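Local coordinates for protein inorganic pyrophosphatase (Helicobacter pylori, PDB 2BQX) that catalyses the magnesium-dependent hydrolysis of inorganic pyrophosphate to two phosphate ions, working as a homohexamer, at residues G62-D75 and E102-H116. Sequence-based numbering, arbitrary orientation.
Sequences GSDGDPVDALVLSD and EKLIALPIDKIDPTH
Strand 69-72 and the 102-108 part of strand 99-108 run parallel, axes 4.3 Å apart at 32°, joined by four backbone hydrogen bonds, L104 N to D69 O the first and L73 N to A106 O the last. This is the parallel pairing in the curled, otherwise antiparallel sheet of a family I pyrophosphatase. On one face, A70 CB meets L104 CB at 3.9 Å. V68, just before strand 69-72, crosses the L104 side chain at about a right angle, CG2 against CD1. On the other face, L71 and I105 lie side by side, CD1 to CD1, with I133 and F137 of helix 127-139 packed on L71. K103 bends at chi2 (-65°) to lie alongside D69; NZ makes a salt bridge to D69 OD2 (2.7 Å) from above the carboxylate plane. NZ also bonds Y54 OH and pairs with D101, linking three predicted substrate or magnesium ligands, and probably helps orient the D69 carboxylate. E102 holds the loop that leads into strand 69-72 and carries D64, another predicted magnesium ligand. Its carboxylate takes S63 on the syn side of both oxygens, though about 35° out of plane: N to OE1 at 3.2 Å, OG to OE2 at 2.7 Å. A water accepting from D69 N lies within hydrogen-bonding distance of E102 OE1 and O.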
loop_
_atom_site.group_PDB
_atom_site.type_symbol
_atom_site.label_atom_id
_atom_site.label_comp_id
_atom_site.label_asym_id
_atom_site.label_seq_id
_atom_site.Cartn_x
_atom_site.Cartn_y
_atom_site.Cartn_z
ATOM N N GLY A 62 -3.653 -34.829 1.735
ATOM C CA GLY A 62 -4.936 -34.588 1.099
ATOM C C GLY A 62 -5.184 -35.433 -0.139
ATOM O O GLY A 62 -4.368 -36.285 -0.492
ATOM N N SER A 63 -6.311 -35.185 -0.802
ATOM C CA SER A 63 -6.697 -35.925 -2.005
ATOM C C SER A 63 -5.654 -35.985 -3.117
ATOM O O SER A 63 -5.500 -37.018 -3.764
ATOM C CB SER A 63 -7.989 -35.346 -2.593
ATOM O OG SER A 63 -9.081 -35.526 -1.715
ATOM N N ASP A 64 -4.945 -34.885 -3.352
ATOM C CA ASP A 64 -3.955 -34.858 -4.421
ATOM C C ASP A 64 -2.547 -35.277 -4.017
ATOM O O ASP A 64 -1.603 -35.075 -4.774
ATOM C CB ASP A 64 -3.912 -33.467 -5.058
ATOM C CG ASP A 64 -3.465 -32.397 -4.087
ATOM O OD1 ASP A 64 -3.392 -31.222 -4.505
ATOM O OD2 ASP A 64 -3.187 -32.729 -2.912
ATOM N N GLY A 65 -2.398 -35.848 -2.827
ATOM C CA GLY A 65 -1.080 -36.283 -2.398
ATOM C C GLY A 65 -0.260 -35.216 -1.700
ATOM O O GLY A 65 0.856 -35.477 -1.258
ATOM N N ASP A 66 -0.800 -34.006 -1.612
ATOM C CA ASP A 66 -0.101 -32.919 -0.937
ATOM C C ASP A 66 -0.847 -32.596 0.355
ATOM O O ASP A 66 -2.001 -32.992 0.532
ATOM C CB ASP A 66 -0.045 -31.681 -1.841
ATOM C CG ASP A 66 0.930 -31.841 -3.000
ATOM O OD1 ASP A 66 0.890 -31.010 -3.928
ATOM O OD2 ASP A 66 1.745 -32.788 -2.981
ATOM N N PRO A 67 -0.193 -31.890 1.289
ATOM C CA PRO A 67 -0.874 -31.554 2.542
ATOM C C PRO A 67 -2.233 -30.916 2.240
ATOM O O PRO A 67 -2.392 -30.257 1.215
ATOM C CB PRO A 67 0.104 -30.590 3.211
ATOM C CG PRO A 67 1.442 -31.118 2.754
ATOM C CD PRO A 67 1.195 -31.391 1.284
ATOM N N VAL A 68 -3.211 -31.120 3.117
ATOM C CA VAL A 68 -4.546 -30.562 2.904
ATOM C C VAL A 68 -4.497 -29.030 2.948
ATOM O O VAL A 68 -3.819 -28.451 3.798
ATOM C CB VAL A 68 -5.544 -31.105 3.962
ATOM C CG1 VAL A 68 -5.097 -30.713 5.364
ATOM C CG2 VAL A 68 -6.944 -30.588 3.676
ATOM N N ASP A 69 -5.203 -28.383 2.023
ATOM C CA ASP A 69 -5.216 -26.916 1.935
ATOM C C ASP A 69 -6.233 -26.284 2.871
ATOM O O ASP A 69 -7.253 -26.886 3.198
ATOM C CB ASP A 69 -5.550 -26.449 0.512
ATOM C CG ASP A 69 -4.518 -26.865 -0.507
ATOM O OD1 ASP A 69 -3.305 -26.720 -0.229
ATOM O OD2 ASP A 69 -4.931 -27.314 -1.596
ATOM N N ALA A 70 -5.966 -25.051 3.277
ATOM C CA ALA A 70 -6.878 -24.343 4.154
ATOM C C ALA A 70 -6.889 -22.861 3.825
ATOM O O ALA A 70 -5.851 -22.277 3.523
ATOM C CB ALA A 70 -6.470 -24.539 5.600
ATOM N N LEU A 71 -8.076 -22.273 3.858
ATOM C CA LEU A 71 -8.216 -20.851 3.636
ATOM C C LEU A 71 -8.393 -20.314 5.041
ATOM O O LEU A 71 -9.146 -20.882 5.832
ATOM C CB LEU A 71 -9.466 -20.541 2.814
ATOM C CG LEU A 71 -9.378 -20.877 1.322
ATOM C CD1 LEU A 71 -10.763 -20.782 0.681
ATOM C CD2 LEU A 71 -8.419 -19.905 0.652
ATOM N N VAL A 72 -7.671 -19.253 5.375
ATOM C CA VAL A 72 -7.813 -18.658 6.693
ATOM C C VAL A 72 -8.437 -17.288 6.475
ATOM O O VAL A 72 -7.769 -16.363 6.028
ATOM C CB VAL A 72 -6.449 -18.517 7.410
ATOM C CG1 VAL A 72 -6.657 -17.880 8.781
ATOM C CG2 VAL A 72 -5.801 -19.894 7.573
ATOM N N LEU A 73 -9.734 -17.183 6.756
ATOM C CA LEU A 73 -10.466 -15.934 6.592
ATOM C C LEU A 73 -10.119 -14.960 7.707
ATOM O O LEU A 73 -10.063 -15.324 8.878
ATOM C CB LEU A 73 -11.971 -16.207 6.566
ATOM C CG LEU A 73 -12.521 -16.735 5.233
ATOM C CD1 LEU A 73 -11.823 -18.024 4.840
ATOM C CD2 LEU A 73 -14.018 -16.952 5.360
ATOM N N SER A 74 -9.886 -13.710 7.335
ATOM C CA SER A 74 -9.498 -12.702 8.305
ATOM C C SER A 74 -9.645 -11.354 7.645
ATOM O O SER A 74 -9.740 -11.268 6.425
ATOM C CB SER A 74 -8.029 -12.908 8.704
ATOM O OG SER A 74 -7.546 -11.805 9.453
ATOM N N ASP A 75 -9.677 -10.295 8.443
ATOM C CA ASP A 75 -9.759 -8.974 7.851
ATOM C C ASP A 75 -8.357 -8.532 7.470
ATOM O O ASP A 75 -8.195 -7.608 6.674
ATOM C CB ASP A 75 -10.364 -7.963 8.821
ATOM C CG ASP A 75 -11.833 -8.219 9.081
ATOM O OD1 ASP A 75 -12.515 -8.739 8.173
ATOM O OD2 ASP A 75 -12.300 -7.885 10.183
ATOM N N GLU A 102 -10.302 -30.304 -1.992
ATOM C CA GLU A 102 -11.021 -29.780 -0.851
ATOM C C GLU A 102 -10.217 -28.636 -0.265
ATOM O O GLU A 102 -8.988 -28.697 -0.210
ATOM C CB GLU A 102 -11.200 -30.876 0.204
ATOM C CG GLU A 102 -9.877 -31.475 0.673
ATOM C CD GLU A 102 -9.226 -32.361 -0.378
ATOM O OE1 GLU A 102 -7.978 -32.442 -0.403
ATOM O OE2 GLU A 102 -9.962 -32.988 -1.171
ATOM N N LYS A 103 -10.902 -27.577 0.146
ATOM C CA LYS A 103 -10.213 -26.449 0.760
ATOM C C LYS A 103 -10.877 -26.242 2.111
ATOM O O LYS A 103 -12.047 -25.879 2.177
ATOM C CB LYS A 103 -10.363 -25.168 -0.076
ATOM C CG LYS A 103 -9.933 -25.266 -1.534
ATOM C CD LYS A 103 -8.451 -25.524 -1.691
ATOM C CE LYS A 103 -8.064 -25.617 -3.168
ATOM N NZ LYS A 103 -6.673 -26.110 -3.344
ATOM N N LEU A 104 -10.143 -26.497 3.186
ATOM C CA LEU A 104 -10.689 -26.299 4.517
ATOM C C LEU A 104 -10.938 -24.799 4.689
ATOM O O LEU A 104 -10.172 -23.982 4.180
ATOM C CB LEU A 104 -9.694 -26.793 5.576
ATOM C CG LEU A 104 -9.414 -28.302 5.618
ATOM C CD1 LEU A 104 -8.285 -28.614 6.601
ATOM C CD2 LEU A 104 -10.681 -29.028 6.020
ATOM N N ILE A 105 -12.013 -24.442 5.384
ATOM C CA ILE A 105 -12.342 -23.036 5.631
ATOM C C ILE A 105 -12.091 -22.797 7.112
ATOM O O ILE A 105 -12.708 -23.443 7.962
ATOM C CB ILE A 105 -13.824 -22.729 5.317
ATOM C CG1 ILE A 105 -14.146 -23.086 3.860
ATOM C CG2 ILE A 105 -14.131 -21.252 5.605
ATOM C CD1 ILE A 105 -13.300 -22.386 2.818
ATOM N N ALA A 106 -11.193 -21.870 7.428
ATOM C CA ALA A 106 -10.859 -21.607 8.824
ATOM C C ALA A 106 -10.737 -20.139 9.201
ATOM O O ALA A 106 -10.763 -19.260 8.348
ATOM C CB ALA A 106 -9.557 -22.322 9.172
ATOM N N LEU A 107 -10.584 -19.906 10.502
ATOM C CA LEU A 107 -10.418 -18.572 11.063
ATOM C C LEU A 107 -9.299 -18.662 12.093
ATOM O O LEU A 107 -9.045 -19.730 12.653
ATOM C CB LEU A 107 -11.710 -18.123 11.754
ATOM C CG LEU A 107 -12.902 -17.756 10.863
ATOM C CD1 LEU A 107 -14.184 -17.814 11.667
ATOM C CD2 LEU A 107 -12.690 -16.366 10.274
ATOM N N PRO A 108 -8.597 -17.549 12.344
ATOM C CA PRO A 108 -7.527 -17.618 13.340
ATOM C C PRO A 108 -8.205 -17.916 14.669
ATOM O O PRO A 108 -9.382 -17.602 14.835
ATOM C CB PRO A 108 -6.944 -16.208 13.323
ATOM C CG PRO A 108 -7.218 -15.740 11.922
ATOM C CD PRO A 108 -8.628 -16.230 11.691
ATOM N N ILE A 109 -7.493 -18.524 15.609
ATOM C CA ILE A 109 -8.113 -18.794 16.896
ATOM C C ILE A 109 -8.357 -17.453 17.577
ATOM O O ILE A 109 -7.647 -16.479 17.310
ATOM C CB ILE A 109 -7.227 -19.681 17.793
ATOM C CG1 ILE A 109 -5.824 -19.083 17.903
ATOM C CG2 ILE A 109 -7.171 -21.105 17.229
ATOM C CD1 ILE A 109 -4.922 -19.838 18.861
ATOM N N ASP A 110 -9.362 -17.403 18.446
ATOM C CA ASP A 110 -9.711 -16.168 19.150
ATOM C C ASP A 110 -8.550 -15.523 19.905
ATOM O O ASP A 110 -8.504 -14.302 20.056
ATOM C CB ASP A 110 -10.879 -16.417 20.116
ATOM C CG ASP A 110 -12.196 -16.641 19.398
ATOM O OD1 ASP A 110 -12.273 -16.375 18.182
ATOM O OD2 ASP A 110 -13.170 -17.073 20.051
ATOM N N LYS A 111 -7.612 -16.336 20.379
ATOM C CA LYS A 111 -6.467 -15.806 21.107
ATOM C C LYS A 111 -5.632 -14.895 20.200
ATOM O O LYS A 111 -5.036 -13.916 20.659
ATOM C CB LYS A 111 -5.605 -16.953 21.645
ATOM C CG LYS A 111 -4.447 -16.511 22.523
ATOM C CD LYS A 111 -3.716 -17.706 23.111
ATOM C CE LYS A 111 -2.522 -17.275 23.950
ATOM N NZ LYS A 111 -2.927 -16.419 25.100
ATOM N N ILE A 112 -5.602 -15.217 18.910
ATOM C CA ILE A 112 -4.849 -14.434 17.930
ATOM C C ILE A 112 -5.639 -13.210 17.459
ATOM O O ILE A 112 -5.121 -12.092 17.450
ATOM C CB ILE A 112 -4.474 -15.302 16.701
ATOM C CG1 ILE A 112 -3.479 -16.383 17.123
ATOM C CG2 ILE A 112 -3.891 -14.428 15.594
ATOM C CD1 ILE A 112 -3.121 -17.361 16.020
ATOM N N ASP A 113 -6.886 -13.432 17.063
ATOM C CA ASP A 113 -7.771 -12.365 16.605
ATOM C C ASP A 113 -9.217 -12.828 16.794
ATOM O O ASP A 113 -9.671 -13.752 16.116
ATOM C CB ASP A 113 -7.512 -12.053 15.124
ATOM C CG ASP A 113 -8.341 -10.884 14.616
ATOM O OD1 ASP A 113 -9.197 -10.377 15.367
ATOM O OD2 ASP A 113 -8.139 -10.465 13.461
ATOM N N PRO A 114 -9.951 -12.203 17.728
ATOM C CA PRO A 114 -11.345 -12.561 18.000
ATOM C C PRO A 114 -12.371 -11.842 17.130
ATOM O O PRO A 114 -13.575 -11.959 17.360
ATOM C CB PRO A 114 -11.500 -12.204 19.473
ATOM C CG PRO A 114 -10.675 -10.954 19.572
ATOM C CD PRO A 114 -9.424 -11.320 18.786
ATOM N N THR A 115 -11.897 -11.110 16.125
ATOM C CA THR A 115 -12.787 -10.357 15.243
ATOM C C THR A 115 -14.012 -11.149 14.797
ATOM O O THR A 115 -15.134 -10.651 14.870
ATOM C CB THR A 115 -12.038 -9.852 13.991
ATOM O OG1 THR A 115 -11.005 -8.942 14.386
ATOM C CG2 THR A 115 -12.989 -9.130 13.052
ATOM N N HIS A 116 -13.806 -12.378 14.334
ATOM C CA HIS A 116 -14.927 -13.197 13.887
ATOM C C HIS A 116 -15.216 -14.374 14.816
ATOM O O HIS A 116 -15.583 -15.460 14.370
ATOM C CB HIS A 116 -14.676 -13.698 12.461
ATOM C CG HIS A 116 -14.590 -12.601 11.449
ATOM N ND1 HIS A 116 -13.390 -12.139 10.950
ATOM C CD2 HIS A 116 -15.554 -11.842 10.874
ATOM C CE1 HIS A 116 -13.620 -11.142 10.114
ATOM N NE2 HIS A 116 -14.924 -10.942 10.051
HETATM O O HOH W 1 -6.309 -32.213 -2.739
HETATM O O HOH W 2 -6.655 -30.053 -0.056
HETATM O O HOH W 3 -10.821 -13.415 11.599
#